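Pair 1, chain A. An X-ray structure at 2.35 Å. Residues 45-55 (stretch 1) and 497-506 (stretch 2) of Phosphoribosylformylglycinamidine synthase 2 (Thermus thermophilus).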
# COMPACT_ATOMS: atom_id res chain seq x y z
N LYS A 45 -19.89 0.27 -3.90
CA LYS A 45 -21.22 -0.13 -3.47
C LYS A 45 -21.33 -1.22 -2.40
O LYS A 45 -22.16 -1.12 -1.51
CB LYS A 45 -22.04 -0.51 -4.71
CG LYS A 45 -22.30 0.67 -5.63
CD LYS A 45 -23.16 0.29 -6.84
CE LYS A 45 -22.50 -0.81 -7.67
NZ LYS A 45 -23.18 -1.00 -8.97
N ASN A 46 -20.49 -2.24 -2.47
CA ASN A 46 -20.57 -3.31 -1.48
C ASN A 46 -19.64 -3.17 -0.28
O ASN A 46 -19.78 -3.91 0.69
CB ASN A 46 -20.32 -4.65 -2.15
CG ASN A 46 -21.40 -5.01 -3.15
OD1 ASN A 46 -21.46 -4.45 -4.25
ND2 ASN A 46 -22.27 -5.92 -2.76
N SER A 47 -18.72 -2.22 -0.34
CA SER A 47 -17.76 -2.03 0.74
C SER A 47 -18.00 -0.84 1.66
O SER A 47 -17.58 -0.87 2.81
CB SER A 47 -16.34 -1.92 0.18
OG SER A 47 -16.20 -0.77 -0.63
N ARG A 48 -18.66 0.21 1.16
CA ARG A 48 -18.92 1.39 1.97
C ARG A 48 -19.56 1.09 3.33
O ARG A 48 -19.04 1.51 4.36
CB ARG A 48 -19.77 2.41 1.20
CG ARG A 48 -18.95 3.56 0.59
CD ARG A 48 -19.53 4.04 -0.75
NE ARG A 48 -20.88 4.61 -0.62
CZ ARG A 48 -21.69 4.85 -1.64
NH1 ARG A 48 -21.31 4.58 -2.88
NH2 ARG A 48 -22.89 5.37 -1.43
N PRO A 49 -20.68 0.35 3.35
CA PRO A 49 -21.35 0.03 4.61
C PRO A 49 -20.43 -0.56 5.68
O PRO A 49 -20.63 -0.34 6.87
CB PRO A 49 -22.44 -0.96 4.19
CG PRO A 49 -22.74 -0.55 2.80
CD PRO A 49 -21.37 -0.30 2.22
N LEU A 50 -19.42 -1.33 5.25
CA LEU A 50 -18.49 -1.96 6.18
C LEU A 50 -17.33 -1.06 6.57
O LEU A 50 -16.82 -1.14 7.69
CB LEU A 50 -17.95 -3.26 5.56
CG LEU A 50 -18.99 -4.32 5.19
CD1 LEU A 50 -18.37 -5.35 4.28
CD2 LEU A 50 -19.54 -4.96 6.46
N LEU A 51 -16.90 -0.21 5.64
CA LEU A 51 -15.76 0.69 5.89
C LEU A 51 -16.05 1.77 6.93
O LEU A 51 -15.12 2.40 7.44
CB LEU A 51 -15.30 1.32 4.57
CG LEU A 51 -14.69 0.32 3.57
CD1 LEU A 51 -14.46 0.98 2.22
CD2 LEU A 51 -13.38 -0.21 4.14
N LYS A 52 -17.32 2.00 7.24
CA LYS A 52 -17.69 3.00 8.22
C LYS A 52 -17.14 2.62 9.60
O LYS A 52 -16.94 3.48 10.45
CB LYS A 52 -19.21 3.15 8.29
CG LYS A 52 -19.84 3.85 7.09
CD LYS A 52 -21.36 3.81 7.19
CE LYS A 52 -22.03 4.50 6.01
NZ LYS A 52 -21.72 5.96 5.96
N ALA A 53 -16.89 1.33 9.80
CA ALA A 53 -16.39 0.83 11.07
C ALA A 53 -14.94 1.16 11.41
O ALA A 53 -14.57 1.12 12.58
CB ALA A 53 -16.59 -0.69 11.13
N LEU A 54 -14.13 1.47 10.41
CA LEU A 54 -12.72 1.79 10.65
C LEU A 54 -12.50 3.12 11.37
O LEU A 54 -12.92 4.17 10.90
CB LEU A 54 -11.95 1.78 9.33
CG LEU A 54 -11.87 0.43 8.60
CD1 LEU A 54 -11.19 0.61 7.25
CD2 LEU A 54 -11.11 -0.58 9.45
N PRO A 55 -11.83 3.08 12.54
CA PRO A 55 -11.53 4.27 13.36
C PRO A 55 -10.70 5.30 12.57
O PRO A 55 -9.72 4.92 11.94
CB PRO A 55 -10.75 3.69 14.53
CG PRO A 55 -11.32 2.32 14.66
CD PRO A 55 -11.40 1.86 13.24
N GLY A 497 -17.35 -14.78 -0.28
CA GLY A 497 -16.59 -13.60 -0.64
C GLY A 497 -16.90 -12.42 0.26
O GLY A 497 -16.00 -11.74 0.76
N TYR A 498 -18.19 -12.16 0.47
CA TYR A 498 -18.61 -11.05 1.33
C TYR A 498 -18.07 -11.30 2.74
O TYR A 498 -17.68 -10.36 3.44
CB TYR A 498 -20.13 -10.95 1.37
CG TYR A 498 -20.64 -9.68 2.00
CD1 TYR A 498 -20.62 -8.47 1.30
CD2 TYR A 498 -21.14 -9.68 3.30
CE1 TYR A 498 -21.10 -7.30 1.89
CE2 TYR A 498 -21.61 -8.52 3.90
CZ TYR A 498 -21.59 -7.33 3.19
OH TYR A 498 -22.08 -6.19 3.78
N HIS A 499 -18.06 -12.56 3.15
CA HIS A 499 -17.56 -12.89 4.47
C HIS A 499 -16.10 -12.49 4.60
O HIS A 499 -15.69 -11.88 5.59
CB HIS A 499 -17.73 -14.39 4.72
CG HIS A 499 -17.28 -14.82 6.08
ND1 HIS A 499 -16.04 -15.38 6.30
CD2 HIS A 499 -17.89 -14.77 7.28
CE1 HIS A 499 -15.91 -15.65 7.59
NE2 HIS A 499 -17.02 -15.30 8.20
N GLU A 500 -15.30 -12.80 3.58
CA GLU A 500 -13.89 -12.45 3.61
C GLU A 500 -13.70 -10.93 3.66
O GLU A 500 -12.82 -10.43 4.36
CB GLU A 500 -13.19 -13.04 2.39
CG GLU A 500 -13.32 -14.55 2.32
CD GLU A 500 -12.59 -15.16 1.14
OE1 GLU A 500 -12.77 -14.67 0.01
OE2 GLU A 500 -11.86 -16.14 1.34
N LEU A 501 -14.54 -10.21 2.94
CA LEU A 501 -14.46 -8.76 2.92
C LEU A 501 -14.84 -8.23 4.30
O LEU A 501 -14.19 -7.33 4.83
CB LEU A 501 -15.42 -8.17 1.88
CG LEU A 501 -15.59 -6.65 1.89
CD1 LEU A 501 -14.28 -5.95 1.52
CD2 LEU A 501 -16.69 -6.27 0.90
N ALA A 502 -15.88 -8.80 4.87
CA ALA A 502 -16.35 -8.37 6.17
C ALA A 502 -15.32 -8.67 7.26
O ALA A 502 -15.02 -7.80 8.08
CB ALA A 502 -17.69 -9.04 6.49
N GLU A 503 -14.78 -9.89 7.26
CA GLU A 503 -13.78 -10.26 8.26
C GLU A 503 -12.49 -9.44 8.10
O GLU A 503 -11.84 -9.09 9.09
CB GLU A 503 -13.44 -11.75 8.16
CG GLU A 503 -14.54 -12.68 8.63
CD GLU A 503 -14.71 -12.65 10.12
OE1 GLU A 503 -15.74 -12.14 10.61
OE2 GLU A 503 -13.78 -13.12 10.82
N THR A 504 -12.13 -9.14 6.86
CA THR A 504 -10.93 -8.36 6.60
C THR A 504 -11.10 -6.99 7.23
O THR A 504 -10.23 -6.51 7.96
CB THR A 504 -10.68 -8.23 5.08
OG1 THR A 504 -10.39 -9.52 4.54
CG2 THR A 504 -9.50 -7.29 4.81
N ILE A 505 -12.23 -6.35 6.97
CA ILE A 505 -12.47 -5.04 7.55
C ILE A 505 -12.55 -5.08 9.09
O ILE A 505 -12.02 -4.20 9.76
CB ILE A 505 -13.73 -4.40 6.95
CG1 ILE A 505 -13.46 -4.03 5.48
CG2 ILE A 505 -14.14 -3.18 7.77
CD1 ILE A 505 -14.57 -3.26 4.77
N ALA A 506 -13.18 -6.11 9.64
CA ALA A 506 -13.28 -6.23 11.09
C ALA A 506 -11.87 -6.43 11.66
O ALA A 506 -11.56 -5.94 12.75
CB ALA A 506 -14.18 -7.40 11.48

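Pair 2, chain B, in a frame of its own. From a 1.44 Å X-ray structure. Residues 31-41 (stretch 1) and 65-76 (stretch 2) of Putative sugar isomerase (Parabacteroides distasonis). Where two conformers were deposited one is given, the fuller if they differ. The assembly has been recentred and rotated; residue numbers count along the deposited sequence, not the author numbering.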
# COMPACT_ATOMS: atom_id res chain seq x y z
N ASP B 31 -19.68 7.01 -6.29
CA ASP B 31 -19.87 8.35 -6.80
C ASP B 31 -18.60 9.17 -6.85
O ASP B 31 -17.53 8.79 -6.34
CB ASP B 31 -21.04 9.08 -6.13
CG ASP B 31 -20.84 9.31 -4.69
OD1 ASP B 31 -19.69 9.34 -4.23
OD2 ASP B 31 -21.86 9.54 -3.99
N LEU B 32 -18.73 10.33 -7.47
CA LEU B 32 -17.55 11.20 -7.60
C LEU B 32 -17.02 11.69 -6.26
O LEU B 32 -15.79 11.76 -6.08
CB LEU B 32 -17.86 12.38 -8.53
CG LEU B 32 -16.71 13.33 -8.78
CD1 LEU B 32 -15.59 12.67 -9.47
CD2 LEU B 32 -17.27 14.52 -9.60
N ASP B 33 -17.92 12.01 -5.33
CA ASP B 33 -17.49 12.44 -3.98
C ASP B 33 -16.56 11.40 -3.36
O ASP B 33 -15.44 11.69 -2.92
CB ASP B 33 -18.68 12.62 -3.03
CG ASP B 33 -19.66 13.68 -3.49
OD1 ASP B 33 -19.24 14.72 -4.02
OD2 ASP B 33 -20.88 13.46 -3.30
N THR B 34 -17.04 10.16 -3.31
CA THR B 34 -16.27 9.05 -2.72
C THR B 34 -14.93 8.89 -3.46
O THR B 34 -13.89 8.69 -2.84
CB THR B 34 -17.07 7.73 -2.81
OG1 THR B 34 -18.28 7.92 -2.06
CG2 THR B 34 -16.28 6.51 -2.29
N THR B 35 -14.97 8.95 -4.80
CA THR B 35 -13.75 8.82 -5.62
C THR B 35 -12.73 9.90 -5.26
O THR B 35 -11.61 9.61 -4.98
CB THR B 35 -14.17 8.94 -7.11
OG1 THR B 35 -15.05 7.87 -7.45
CG2 THR B 35 -12.85 8.92 -8.01
N LEU B 36 -13.16 11.17 -5.24
CA LEU B 36 -12.22 12.27 -4.97
C LEU B 36 -11.69 12.20 -3.53
O LEU B 36 -10.52 12.46 -3.31
CB LEU B 36 -12.89 13.62 -5.26
CG LEU B 36 -13.22 13.89 -6.72
CD1 LEU B 36 -14.03 15.20 -6.81
CD2 LEU B 36 -11.98 13.91 -7.58
N LYS B 37 -12.52 11.87 -2.57
CA LYS B 37 -12.08 11.75 -1.20
C LYS B 37 -11.00 10.65 -1.07
O LYS B 37 -9.99 10.79 -0.34
CB LYS B 37 -13.28 11.51 -0.30
CG LYS B 37 -14.02 12.83 -0.05
CD LYS B 37 -15.38 12.68 0.68
CE LYS B 37 -16.10 14.06 0.81
NZ LYS B 37 -17.55 13.87 1.22
N THR B 38 -11.20 9.53 -1.79
CA THR B 38 -10.26 8.47 -1.75
C THR B 38 -8.95 8.91 -2.37
O THR B 38 -7.88 8.66 -1.80
CB THR B 38 -10.82 7.19 -2.40
OG1 THR B 38 -12.10 6.89 -1.84
CG2 THR B 38 -9.87 6.03 -2.32
N LEU B 39 -8.98 9.52 -3.56
CA LEU B 39 -7.72 10.01 -4.15
C LEU B 39 -7.00 10.98 -3.21
O LEU B 39 -5.78 10.95 -3.09
CB LEU B 39 -7.95 10.71 -5.52
CG LEU B 39 -7.98 9.81 -6.77
CD1 LEU B 39 -9.04 8.76 -6.71
CD2 LEU B 39 -8.16 10.69 -7.99
N GLU B 40 -7.74 11.90 -2.63
CA GLU B 40 -7.19 12.90 -1.72
C GLU B 40 -6.41 12.21 -0.58
O GLU B 40 -5.30 12.57 -0.25
CB GLU B 40 -8.29 13.81 -1.16
CG GLU B 40 -7.87 14.95 -0.33
CD GLU B 40 -9.05 15.86 -0.02
OE1 GLU B 40 -10.17 15.34 0.20
OE2 GLU B 40 -8.88 17.10 0.05
N ARG B 41 -7.04 11.21 0.04
CA ARG B 41 -6.44 10.48 1.17
C ARG B 41 -5.18 9.69 0.70
O ARG B 41 -4.27 9.52 1.47
CB ARG B 41 -7.46 9.53 1.82
CG ARG B 41 -8.56 10.20 2.61
CD ARG B 41 -9.39 9.15 3.39
NE ARG B 41 -8.61 8.56 4.48
CZ ARG B 41 -8.95 7.47 5.15
NH1 ARG B 41 -10.07 6.84 4.86
NH2 ARG B 41 -8.20 6.99 6.12
N ALA B 65 -18.73 22.87 -12.15
CA ALA B 65 -18.92 22.31 -10.79
C ALA B 65 -18.01 21.09 -10.62
O ALA B 65 -17.41 20.86 -9.55
CB ALA B 65 -20.38 21.95 -10.52
N PHE B 66 -17.86 20.29 -11.66
CA PHE B 66 -16.98 19.12 -11.63
C PHE B 66 -15.54 19.53 -11.43
O PHE B 66 -14.88 19.07 -10.51
CB PHE B 66 -17.13 18.35 -12.94
CG PHE B 66 -16.10 17.24 -13.13
CD1 PHE B 66 -16.31 15.96 -12.64
CD2 PHE B 66 -14.89 17.55 -13.74
CE1 PHE B 66 -15.33 14.99 -12.85
CE2 PHE B 66 -13.94 16.60 -13.91
CZ PHE B 66 -14.15 15.38 -13.47
N HIS B 67 -15.11 20.52 -12.19
CA HIS B 67 -13.76 21.00 -12.03
C HIS B 67 -13.49 21.58 -10.64
O HIS B 67 -12.40 21.37 -10.05
CB HIS B 67 -13.38 22.04 -13.07
CG HIS B 67 -13.24 21.48 -14.44
ND1 HIS B 67 -12.54 20.33 -14.69
CD2 HIS B 67 -13.70 21.94 -15.64
CE1 HIS B 67 -12.59 20.08 -15.99
NE2 HIS B 67 -13.26 21.05 -16.59
N ASP B 68 -14.47 22.33 -10.12
CA ASP B 68 -14.29 22.94 -8.82
C ASP B 68 -14.20 21.90 -7.73
O ASP B 68 -13.40 22.01 -6.80
CB ASP B 68 -15.44 23.87 -8.51
CG ASP B 68 -15.44 25.14 -9.34
OD1 ASP B 68 -14.38 25.48 -9.93
OD2 ASP B 68 -16.52 25.80 -9.37
N LYS B 69 -15.03 20.86 -7.82
CA LYS B 69 -14.97 19.80 -6.82
C LYS B 69 -13.63 19.06 -6.89
O LYS B 69 -12.98 18.78 -5.86
CB LYS B 69 -16.17 18.83 -6.96
CG LYS B 69 -16.45 18.10 -5.67
CD LYS B 69 -17.43 16.91 -5.80
CE LYS B 69 -17.71 16.31 -4.41
NZ LYS B 69 -16.50 16.00 -3.58
N CYS B 70 -13.21 18.72 -8.11
CA CYS B 70 -11.91 18.10 -8.31
C CYS B 70 -10.78 18.95 -7.65
O CYS B 70 -10.00 18.44 -6.82
CB CYS B 70 -11.66 17.91 -9.79
SG CYS B 70 -12.49 16.51 -10.55
N ALA B 71 -10.77 20.26 -7.92
CA ALA B 71 -9.74 21.16 -7.40
C ALA B 71 -9.79 21.21 -5.88
O ALA B 71 -8.75 21.27 -5.22
CB ALA B 71 -9.90 22.51 -7.98
N ALA B 72 -11.00 21.20 -5.31
CA ALA B 72 -11.12 21.22 -3.86
C ALA B 72 -10.46 20.01 -3.17
O ALA B 72 -10.13 20.07 -1.98
CB ALA B 72 -12.55 21.31 -3.47
N HIS B 73 -10.37 18.89 -3.91
CA HIS B 73 -9.70 17.70 -3.46
C HIS B 73 -8.32 17.52 -4.03
O HIS B 73 -7.74 16.44 -3.94
CB HIS B 73 -10.60 16.47 -3.73
CG HIS B 73 -11.89 16.53 -3.00
ND1 HIS B 73 -12.03 16.17 -1.67
CD2 HIS B 73 -13.08 17.05 -3.37
CE1 HIS B 73 -13.27 16.41 -1.29
NE2 HIS B 73 -13.94 16.93 -2.30
N LYS B 74 -7.78 18.58 -4.64
CA LYS B 74 -6.44 18.59 -5.20
C LYS B 74 -6.27 17.53 -6.28
O LYS B 74 -5.18 17.01 -6.46
CB LYS B 74 -5.36 18.48 -4.10
CG LYS B 74 -5.46 19.76 -3.19
CD LYS B 74 -5.34 19.50 -1.79
CE LYS B 74 -6.57 18.85 -1.15
NZ LYS B 74 -6.30 18.47 0.28
N VAL B 75 -7.32 17.38 -7.09
CA VAL B 75 -7.31 16.47 -8.24
C VAL B 75 -7.59 17.22 -9.52
O VAL B 75 -8.40 18.12 -9.57
CB VAL B 75 -8.41 15.36 -8.07
CG1 VAL B 75 -8.60 14.51 -9.31
CG2 VAL B 75 -8.10 14.44 -6.81
N THR B 76 -6.85 16.84 -10.55
CA THR B 76 -6.99 17.29 -11.93
C THR B 76 -7.56 16.14 -12.78
O THR B 76 -6.98 15.03 -12.82
CB THR B 76 -5.61 17.72 -12.52
OG1 THR B 76 -5.12 18.85 -11.76
CG2 THR B 76 -5.77 18.09 -14.00
O HOH W 1 -10.53 18.99 0.41

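Two short segments can pack in nearly the same way while their side chains do quite different chemistry. In pair 1 and pair 2 a helical turn or helix lies against a second helix, and the N, CA and C atoms of 14 central residues superpose with an RMSD of 0.6 Å. The match is closest along the second stretch, where Gly497(A) through Ala506(A) fall on Ala65(B) through Lys74(B), and it holds from Ser47(A) to Lys52(A), which fall on Asp33(B) to Thr38(B). Beyond this the backbones drift apart: pair 1 has a type I turn from Leu51(A) to Leu54(A), whereas the helix of pair 2 runs on to Arg41(B).

The shared centrepiece is a leucine. Leu50(A) and Leu36(B) both point toward the other stretch and adopt the same m, t rotamer. Leu50(A) is a knob among Tyr498(A), Leu501(A), Ala502(A) and Ile505(A); its CD1 lies 3.9 Å from CD2 of Leu501(A), and its CB 3.5 Å from CD1 of Ile505(A). The positions matching those four neighbours are Phe66(B), Lys69(B), Cys70(B) and His73(B). Leu36(B) touches the last three: its CD1 is 3.9 Å from CD of Lys69(B), its CD2 4.0 Å from SG of Cys70(B), and its CB 3.8 Å from CG of His73(B). The aliphatic part of a lysine and the ring of a histidine thus supply surface where pair 1 uses leucine and isoleucine.

What surrounds the leucine differs. Pair 1 has no hydrogen bond between its stretches. Ile505(A) also receives Leu51(A), CD2 to CD1 at 3.3 Å, a tight apolar contact. At the equivalent of Leu51(A), Lys37(B) lays its CG 3.9 Å from CE1 of His73(B), so its alkyl chain can pack although its CA-to-CB bond points away.

Pair 2 adds charge and polarity around the leucine. Asp33(B), at the position of Ser47(A), forms a salt bridge to Lys69(B), with OD1 3.1 Å from NZ. The matching pair 1 side chains make a looser contact, CB of Ser47(A) lying 4.4 Å from CD2 of Leu501(A). His73(B) ND1 donates to OE1 of Glu40(B) at 2.8 Å, while OE2 of Glu40(B) forms a salt bridge with NZ of Lys74(B) at 2.9 Å. A water donates to both OE2 of Glu40(B) and O of Ala72(B), joining the stretches again. The general lesson is that one backbone arrangement can keep its central leucine while the surrounding positions serve either apolar packing or a polar network.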